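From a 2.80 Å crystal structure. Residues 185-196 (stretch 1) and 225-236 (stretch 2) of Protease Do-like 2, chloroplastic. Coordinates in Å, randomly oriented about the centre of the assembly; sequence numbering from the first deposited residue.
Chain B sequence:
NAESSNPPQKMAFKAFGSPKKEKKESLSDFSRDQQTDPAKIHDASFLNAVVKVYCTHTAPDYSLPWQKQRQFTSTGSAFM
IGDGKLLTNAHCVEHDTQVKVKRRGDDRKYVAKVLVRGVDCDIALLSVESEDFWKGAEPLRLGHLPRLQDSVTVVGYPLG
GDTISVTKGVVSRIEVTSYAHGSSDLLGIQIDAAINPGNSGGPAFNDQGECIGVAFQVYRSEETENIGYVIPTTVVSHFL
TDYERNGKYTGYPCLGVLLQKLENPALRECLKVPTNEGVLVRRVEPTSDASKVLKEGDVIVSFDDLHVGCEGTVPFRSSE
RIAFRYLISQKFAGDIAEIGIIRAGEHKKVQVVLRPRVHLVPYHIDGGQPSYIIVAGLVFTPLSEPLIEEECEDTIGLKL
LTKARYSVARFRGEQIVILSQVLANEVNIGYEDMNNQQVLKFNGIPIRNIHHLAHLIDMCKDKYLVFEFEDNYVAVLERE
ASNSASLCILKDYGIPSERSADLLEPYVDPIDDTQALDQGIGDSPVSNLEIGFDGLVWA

Stretch 1, residues 185-196: DLLGIQIDAAIN
Stretch 2 225-236: ENIGYVIPTTVV

The most unusual feature of this contact is Gly228, a residue so tightly covered that a side chain would not fit. An ideal CB on it would lie 2.5 Å from Ile195 CG1 and 2.6 Å from Ala193 O, both clashes. Its bare CA instead lets Ile195 CD1 approach to 3.6 Å from Gly228 CA.

The two stretches pair as antiparallel strands. The first ends at Ile191; the second runs from Gly228 to Pro232. Their N-to-C directions differ by 149°, and their axes approach to 4.9 Å. The bridges join Ile189 with Val230, Gln190 with Tyr229 and Ile191 with Gly228. CA-CA distances are 5.1 Å for Ile189 to Val230, 5.0 Å for Gln190 to Tyr229 and 5.1 Å for Ile191 to Gly228.

Four backbone hydrogen bonds fix this register. Ile189 N donates to Val230 O at 3.0 Å and 171°. Val230 N returns a bond to Ile189 O at 2.9 Å and 139°. Ile191 N donates to Gly228 O at 2.9 Å and 173°, and Gly228 N donates to Ile191 O at 3.2 Å and 142°. Gly228 N also lies 2.9 Å from Ala193 O. Ile227 CA adds a CA-H...O contact to Ile191 O at 3.5 Å. Between the two bonded pairs, Gln190 and Tyr229 form the non-hydrogen-bonded pair.

Phi/psi values are extended: -111/128 at Ile189, -95/137 at Gln190, -121/161 at Ile191, -95/155 at Gly228, -113/147 at Tyr229 and -138/124 at Val230.

Ile189, Ile191 and Val230 share one face of the sheet. All three are buried, and their branched apolar side chains suit it. Ile189 CB is 4.1 Å from Val230 CB, and Ile191 CG2 is 4.3 Å from Val230 CG2. Ile189 is m, t; Val230 is t; Ile191 has chi1 p and chi2 140°.

Gln190 and Tyr229 occupy the other face and are partly exposed, as their polar ends allow. Gln190 has chi1 -103°, chi2 t and chi3 43°. Its CG lies oblique to the Tyr229 ring, 3.9 Å from Tyr229 CE1. Its CD is 3.2 Å from Ile227 CD1, a close approach. Tyr229 has chi1 m and chi2 -86°; Ile227 has chi1 147° and chi2 t.

Pro232 ends the second strand and sits at the N-cap position before the helix. Val236 N donates to Pro232 O at 3.1 Å. The Pro232 ring is C-gamma endo. Pro232 CB is 3.6 Å from Ile189 CD1, and Pro232 CG is 4.2 Å from Leu187 CG. Gly188, at -154/155, brings its CA to 3.6 Å from Pro232 CD. From the helix, Val235 (t) places CG1 4.1 Å from Leu186 CD1. Leu186 is m, t and Leu187 is t, p.

Beyond the first strand, Ala194 CA lies 4.4 Å from Asn226 CA. Asn226, at 64/36 with chi1 t, brings OD1 to 3.8 Å from Ala194 N. In all, 781 Å² is buried between the stretches, both sides summed.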

ATOM      1  N   ASP B 185     -32.866 -12.910  -2.899  1.00 78.35           N
ATOM      2  CA  ASP B 185     -32.923 -12.586  -1.475  1.00 64.41           C
ATOM      3  C   ASP B 185     -33.841 -13.549  -0.741  1.00 56.13           C
ATOM      4  O   ASP B 185     -35.044 -13.582  -0.982  1.00 59.51           O
ATOM      5  CB  ASP B 185     -33.383 -11.145  -1.245  1.00 72.31           C
ATOM      6  CG  ASP B 185     -32.219 -10.175  -1.089  1.00 87.56           C
ATOM      7  OD1 ASP B 185     -31.284 -10.231  -1.915  1.00 93.35           O
ATOM      8  OD2 ASP B 185     -32.233  -9.360  -0.135  1.00 88.09           O
ATOM      9  N   LEU B 186     -33.258 -14.325   0.162  1.00 43.88           N
ATOM     10  CA  LEU B 186     -33.994 -15.323   0.909  1.00 34.19           C
ATOM     11  C   LEU B 186     -33.777 -15.152   2.411  1.00 40.36           C
ATOM     12  O   LEU B 186     -32.836 -14.499   2.846  1.00 30.46           O
ATOM     13  CB  LEU B 186     -33.557 -16.718   0.482  1.00 35.13           C
ATOM     14  CG  LEU B 186     -33.560 -16.999  -1.019  1.00 39.55           C
ATOM     15  CD1 LEU B 186     -32.960 -18.360  -1.297  1.00 33.54           C
ATOM     16  CD2 LEU B 186     -34.968 -16.911  -1.582  1.00 52.28           C
ATOM     17  N   LEU B 187     -34.657 -15.742   3.208  1.00 47.99           N
ATOM     18  CA  LEU B 187     -34.528 -15.628   4.645  1.00 40.84           C
ATOM     19  C   LEU B 187     -33.167 -16.217   5.015  1.00 49.12           C
ATOM     20  O   LEU B 187     -32.643 -17.069   4.293  1.00 47.59           O
ATOM     21  CB  LEU B 187     -35.668 -16.382   5.327  1.00 34.02           C
ATOM     22  CG  LEU B 187     -35.821 -16.389   6.851  1.00 42.41           C
ATOM     23  CD1 LEU B 187     -36.237 -15.021   7.372  1.00 48.24           C
ATOM     24  CD2 LEU B 187     -36.847 -17.431   7.255  1.00 45.69           C
ATOM     25  N   GLY B 188     -32.577 -15.730   6.104  1.00 47.57           N
ATOM     26  CA  GLY B 188     -31.308 -16.241   6.585  1.00 47.19           C
ATOM     27  C   GLY B 188     -31.160 -16.028   8.077  1.00 49.82           C
ATOM     28  O   GLY B 188     -31.768 -15.120   8.634  1.00 52.69           O
ATOM     29  N   ILE B 189     -30.347 -16.863   8.719  1.00 44.92           N
ATOM     30  CA  ILE B 189     -30.087 -16.750  10.147  1.00 46.87           C
ATOM     31  C   ILE B 189     -28.655 -16.300  10.355  1.00 46.53           C
ATOM     32  O   ILE B 189     -27.738 -16.891   9.799  1.00 44.08           O
ATOM     33  CB  ILE B 189     -30.266 -18.105  10.869  1.00 53.20           C
ATOM     34  CG1 ILE B 189     -31.661 -18.676  10.617  1.00 49.15           C
ATOM     35  CG2 ILE B 189     -30.009 -17.968  12.366  1.00 45.63           C
ATOM     36  CD1 ILE B 189     -31.792 -20.131  11.020  1.00 42.54           C
ATOM     37  N   GLN B 190     -28.469 -15.245  11.145  1.00 48.48           N
ATOM     38  CA  GLN B 190     -27.140 -14.794  11.546  1.00 42.03           C
ATOM     39  C   GLN B 190     -26.786 -15.393  12.899  1.00 39.04           C
ATOM     40  O   GLN B 190     -27.614 -15.424  13.806  1.00 44.79           O
ATOM     41  CB  GLN B 190     -27.126 -13.287  11.691  1.00 47.98           C
ATOM     42  CG  GLN B 190     -26.499 -12.509  10.569  1.00 65.30           C
ATOM     43  CD  GLN B 190     -26.399 -11.028  10.911  1.00 77.29           C
ATOM     44  OE1 GLN B 190     -26.029 -10.665  12.032  1.00 72.70           O
ATOM     45  NE2 GLN B 190     -26.729 -10.169   9.949  1.00 83.23           N
ATOM     46  N   ILE B 191     -25.556 -15.863  13.046  1.00 39.46           N
ATOM     47  CA  ILE B 191     -25.108 -16.348  14.345  1.00 35.18           C
ATOM     48  C   ILE B 191     -23.899 -15.588  14.865  1.00 40.54           C
ATOM     49  O   ILE B 191     -23.139 -14.985  14.118  1.00 53.70           O
ATOM     50  CB  ILE B 191     -24.797 -17.869  14.352  1.00 40.36           C
ATOM     51  CG1 ILE B 191     -23.724 -18.202  13.316  1.00 34.74           C
ATOM     52  CG2 ILE B 191     -26.079 -18.710  14.152  1.00 30.58           C
ATOM     53  CD1 ILE B 191     -22.737 -19.219  13.822  1.00 28.64           C
ATOM     54  N   ASP B 192     -23.713 -15.705  16.165  1.00 49.10           N
ATOM     55  CA  ASP B 192     -22.829 -14.898  16.990  1.00 44.96           C
ATOM     56  C   ASP B 192     -21.397 -15.440  16.913  1.00 46.81           C
ATOM     57  O   ASP B 192     -20.511 -14.996  17.630  1.00 61.30           O
ATOM     58  CB  ASP B 192     -23.395 -15.015  18.413  1.00 62.02           C
ATOM     59  CG  ASP B 192     -22.628 -14.241  19.436  1.00 78.91           C
ATOM     60  OD1 ASP B 192     -21.714 -14.831  20.051  1.00 93.84           O
ATOM     61  OD2 ASP B 192     -22.973 -13.064  19.661  1.00 78.72           O
ATOM     62  N   ALA B 193     -21.180 -16.440  16.067  1.00 53.63           N
ATOM     63  CA  ALA B 193     -19.884 -17.119  15.993  1.00 61.15           C
ATOM     64  C   ALA B 193     -19.363 -17.191  14.563  1.00 58.37           C
ATOM     65  O   ALA B 193     -20.135 -17.367  13.627  1.00 62.93           O
ATOM     66  CB  ALA B 193     -19.992 -18.522  16.582  1.00 61.82           C
ATOM     67  N   ALA B 194     -18.054 -17.056  14.393  1.00 49.61           N
ATOM     68  CA  ALA B 194     -17.474 -17.100  13.055  1.00 55.18           C
ATOM     69  C   ALA B 194     -17.379 -18.538  12.552  1.00 60.32           C
ATOM     70  O   ALA B 194     -17.304 -19.475  13.350  1.00 61.96           O
ATOM     71  CB  ALA B 194     -16.116 -16.425  13.028  1.00 48.25           C
ATOM     72  N   ILE B 195     -17.389 -18.696  11.227  1.00 50.71           N
ATOM     73  CA  ILE B 195     -17.391 -20.006  10.588  1.00 49.45           C
ATOM     74  C   ILE B 195     -16.225 -20.180   9.606  1.00 48.82           C
ATOM     75  O   ILE B 195     -15.984 -19.325   8.762  1.00 51.32           O
ATOM     76  CB  ILE B 195     -18.730 -20.252   9.857  1.00 57.87           C
ATOM     77  CG1 ILE B 195     -19.897 -20.052  10.829  1.00 62.43           C
ATOM     78  CG2 ILE B 195     -18.771 -21.651   9.251  1.00 55.48           C
ATOM     79  CD1 ILE B 195     -21.269 -20.251  10.216  1.00 57.36           C
ATOM     80  N   ASN B 196     -15.502 -21.291   9.731  1.00 48.87           N
ATOM     81  CA  ASN B 196     -14.404 -21.628   8.826  1.00 52.28           C
ATOM     82  C   ASN B 196     -14.933 -22.056   7.455  1.00 51.67           C
ATOM     83  O   ASN B 196     -15.886 -22.834   7.361  1.00 44.48           O
ATOM     84  CB  ASN B 196     -13.552 -22.748   9.450  1.00 65.51           C
ATOM     85  CG  ASN B 196     -12.425 -23.237   8.535  1.00 73.51           C
ATOM     86  OD1 ASN B 196     -12.611 -23.448   7.337  1.00 83.48           O
ATOM     87  ND2 ASN B 196     -11.251 -23.434   9.115  1.00 68.49           N
ATOM     88  N   GLU B 225     -15.298 -10.076  10.654  1.00130.77           N
ATOM     89  CA  GLU B 225     -16.690 -10.277  11.046  1.00124.30           C
ATOM     90  C   GLU B 225     -16.916 -10.788  12.475  1.00114.06           C
ATOM     91  O   GLU B 225     -17.312 -10.028  13.362  1.00110.87           O
ATOM     92  CB  GLU B 225     -17.383 -11.198  10.043  1.00125.71           C
ATOM     93  N   ASN B 226     -16.639 -12.072  12.689  1.00103.82           N
ATOM     94  CA  ASN B 226     -17.181 -12.813  13.832  1.00 96.74           C
ATOM     95  C   ASN B 226     -18.712 -12.905  13.756  1.00 81.74           C
ATOM     96  O   ASN B 226     -19.423 -12.829  14.763  1.00 59.28           O
ATOM     97  CB  ASN B 226     -16.723 -12.252  15.182  1.00 95.85           C
ATOM     98  CG  ASN B 226     -17.210 -13.098  16.359  1.00 95.00           C
ATOM     99  OD1 ASN B 226     -16.787 -14.245  16.533  1.00 95.10           O
ATOM    100  ND2 ASN B 226     -18.109 -12.538  17.164  1.00 87.65           N
ATOM    101  N   ILE B 227     -19.209 -13.043  12.535  1.00 80.46           N
ATOM    102  CA  ILE B 227     -20.609 -13.357  12.324  1.00 81.72           C
ATOM    103  C   ILE B 227     -20.740 -14.431  11.250  1.00 83.81           C
ATOM    104  O   ILE B 227     -20.335 -14.231  10.105  1.00 83.75           O
ATOM    105  CB  ILE B 227     -21.419 -12.112  11.944  1.00 70.06           C
ATOM    106  CG1 ILE B 227     -22.548 -12.492  10.995  1.00 70.52           C
ATOM    107  CG2 ILE B 227     -20.535 -11.082  11.298  1.00 65.51           C
ATOM    108  CD1 ILE B 227     -23.273 -11.302  10.455  1.00 74.74           C
ATOM    109  N   GLY B 228     -21.287 -15.577  11.638  1.00 76.82           N
ATOM    110  CA  GLY B 228     -21.492 -16.669  10.711  1.00 77.61           C
ATOM    111  C   GLY B 228     -22.887 -16.650  10.127  1.00 74.57           C
ATOM    112  O   GLY B 228     -23.817 -16.136  10.751  1.00 72.77           O
ATOM    113  N   TYR B 229     -23.032 -17.228   8.938  1.00 68.22           N
ATOM    114  CA  TYR B 229     -24.322 -17.278   8.256  1.00 58.72           C
ATOM    115  C   TYR B 229     -24.883 -18.686   8.131  1.00 52.83           C
ATOM    116  O   TYR B 229     -24.147 -19.662   7.997  1.00 56.78           O
ATOM    117  CB  TYR B 229     -24.215 -16.638   6.883  1.00 59.57           C
ATOM    118  CG  TYR B 229     -23.888 -15.179   6.969  1.00 65.28           C
ATOM    119  CD1 TYR B 229     -24.897 -14.234   7.126  1.00 69.75           C
ATOM    120  CD2 TYR B 229     -22.574 -14.742   6.920  1.00 63.54           C
ATOM    121  CE1 TYR B 229     -24.605 -12.890   7.217  1.00 67.52           C
ATOM    122  CE2 TYR B 229     -22.272 -13.403   7.009  1.00 70.03           C
ATOM    123  CZ  TYR B 229     -23.292 -12.481   7.159  1.00 70.24           C
ATOM    124  OH  TYR B 229     -22.991 -11.145   7.248  1.00 72.39           O
ATOM    125  N   VAL B 230     -26.202 -18.787   8.178  1.00 54.02           N
ATOM    126  CA  VAL B 230     -26.852 -20.084   8.080  1.00 55.96           C
ATOM    127  C   VAL B 230     -28.076 -20.041   7.186  1.00 51.58           C
ATOM    128  O   VAL B 230     -28.994 -19.259   7.414  1.00 62.04           O
ATOM    129  CB  VAL B 230     -27.278 -20.615   9.463  1.00 45.28           C
ATOM    130  CG1 VAL B 230     -28.021 -21.936   9.309  1.00 43.88           C
ATOM    131  CG2 VAL B 230     -26.067 -20.772  10.370  1.00 36.70           C
ATOM    132  N   ILE B 231     -28.090 -20.893   6.173  1.00 38.98           N
ATOM    133  CA  ILE B 231     -29.298 -21.116   5.402  1.00 38.70           C
ATOM    134  C   ILE B 231     -30.307 -21.873   6.269  1.00 48.94           C
ATOM    135  O   ILE B 231     -30.053 -23.013   6.660  1.00 52.67           O
ATOM    136  CB  ILE B 231     -28.973 -21.937   4.163  1.00 42.46           C
ATOM    137  CG1 ILE B 231     -27.900 -21.216   3.345  1.00 37.47           C
ATOM    138  CG2 ILE B 231     -30.236 -22.177   3.343  1.00 52.81           C
ATOM    139  CD1 ILE B 231     -26.963 -22.117   2.588  1.00 28.92           C
ATOM    140  N   PRO B 232     -31.450 -21.235   6.588  1.00 48.45           N
ATOM    141  CA  PRO B 232     -32.417 -21.865   7.503  1.00 52.45           C
ATOM    142  C   PRO B 232     -33.167 -23.063   6.916  1.00 58.68           C
ATOM    143  O   PRO B 232     -33.223 -23.258   5.691  1.00 61.55           O
ATOM    144  CB  PRO B 232     -33.404 -20.732   7.823  1.00 25.77           C
ATOM    145  CG  PRO B 232     -33.238 -19.748   6.719  1.00 44.10           C
ATOM    146  CD  PRO B 232     -31.804 -19.836   6.290  1.00 34.71           C
ATOM    147  N   THR B 233     -33.739 -23.854   7.820  1.00 53.66           N
ATOM    148  CA  THR B 233     -34.554 -25.010   7.474  1.00 55.73           C
ATOM    149  C   THR B 233     -35.627 -24.705   6.434  1.00 52.91           C
ATOM    150  O   THR B 233     -35.846 -25.492   5.513  1.00 50.27           O
ATOM    151  CB  THR B 233     -35.250 -25.562   8.725  1.00 55.59           C
ATOM    152  OG1 THR B 233     -34.265 -26.090   9.605  1.00 58.93           O
ATOM    153  CG2 THR B 233     -36.236 -26.668   8.363  1.00 59.53           C
ATOM    154  N   THR B 234     -36.306 -23.573   6.588  1.00 46.22           N
ATOM    155  CA  THR B 234     -37.405 -23.234   5.689  1.00 50.25           C
ATOM    156  C   THR B 234     -36.960 -23.097   4.230  1.00 46.50           C
ATOM    157  O   THR B 234     -37.664 -23.531   3.320  1.00 44.10           O
ATOM    158  CB  THR B 234     -38.163 -21.977   6.155  1.00 56.12           C
ATOM    159  OG1 THR B 234     -37.332 -20.825   6.002  1.00 65.33           O
ATOM    160  CG2 THR B 234     -38.529 -22.109   7.620  1.00 68.66           C
ATOM    161  N   VAL B 235     -35.790 -22.506   4.006  1.00 43.51           N
ATOM    162  CA  VAL B 235     -35.273 -22.370   2.655  1.00 40.12           C
ATOM    163  C   VAL B 235     -34.867 -23.738   2.173  1.00 48.33           C
ATOM    164  O   VAL B 235     -34.970 -24.051   0.991  1.00 57.33           O
ATOM    165  CB  VAL B 235     -34.052 -21.461   2.599  1.00 42.38           C
ATOM    166  CG1 VAL B 235     -33.430 -21.519   1.222  1.00 33.64           C
ATOM    167  CG2 VAL B 235     -34.439 -20.044   2.951  1.00 49.51           C
ATOM    168  N   VAL B 236     -34.401 -24.555   3.107  1.00 53.00           N
ATOM    169  CA  VAL B 236     -34.034 -25.929   2.799  1.00 55.76           C
ATOM    170  C   VAL B 236     -35.238 -26.780   2.430  1.00 48.48           C
ATOM    171  O   VAL B 236     -35.179 -27.540   1.459  1.00 48.54           O
ATOM    172  CB  VAL B 236     -33.302 -26.605   3.962  1.00 50.44           C
ATOM    173  CG1 VAL B 236     -33.054 -28.067   3.631  1.00 39.64           C
ATOM    174  CG2 VAL B 236     -32.002 -25.886   4.238  1.00 53.39           C
TER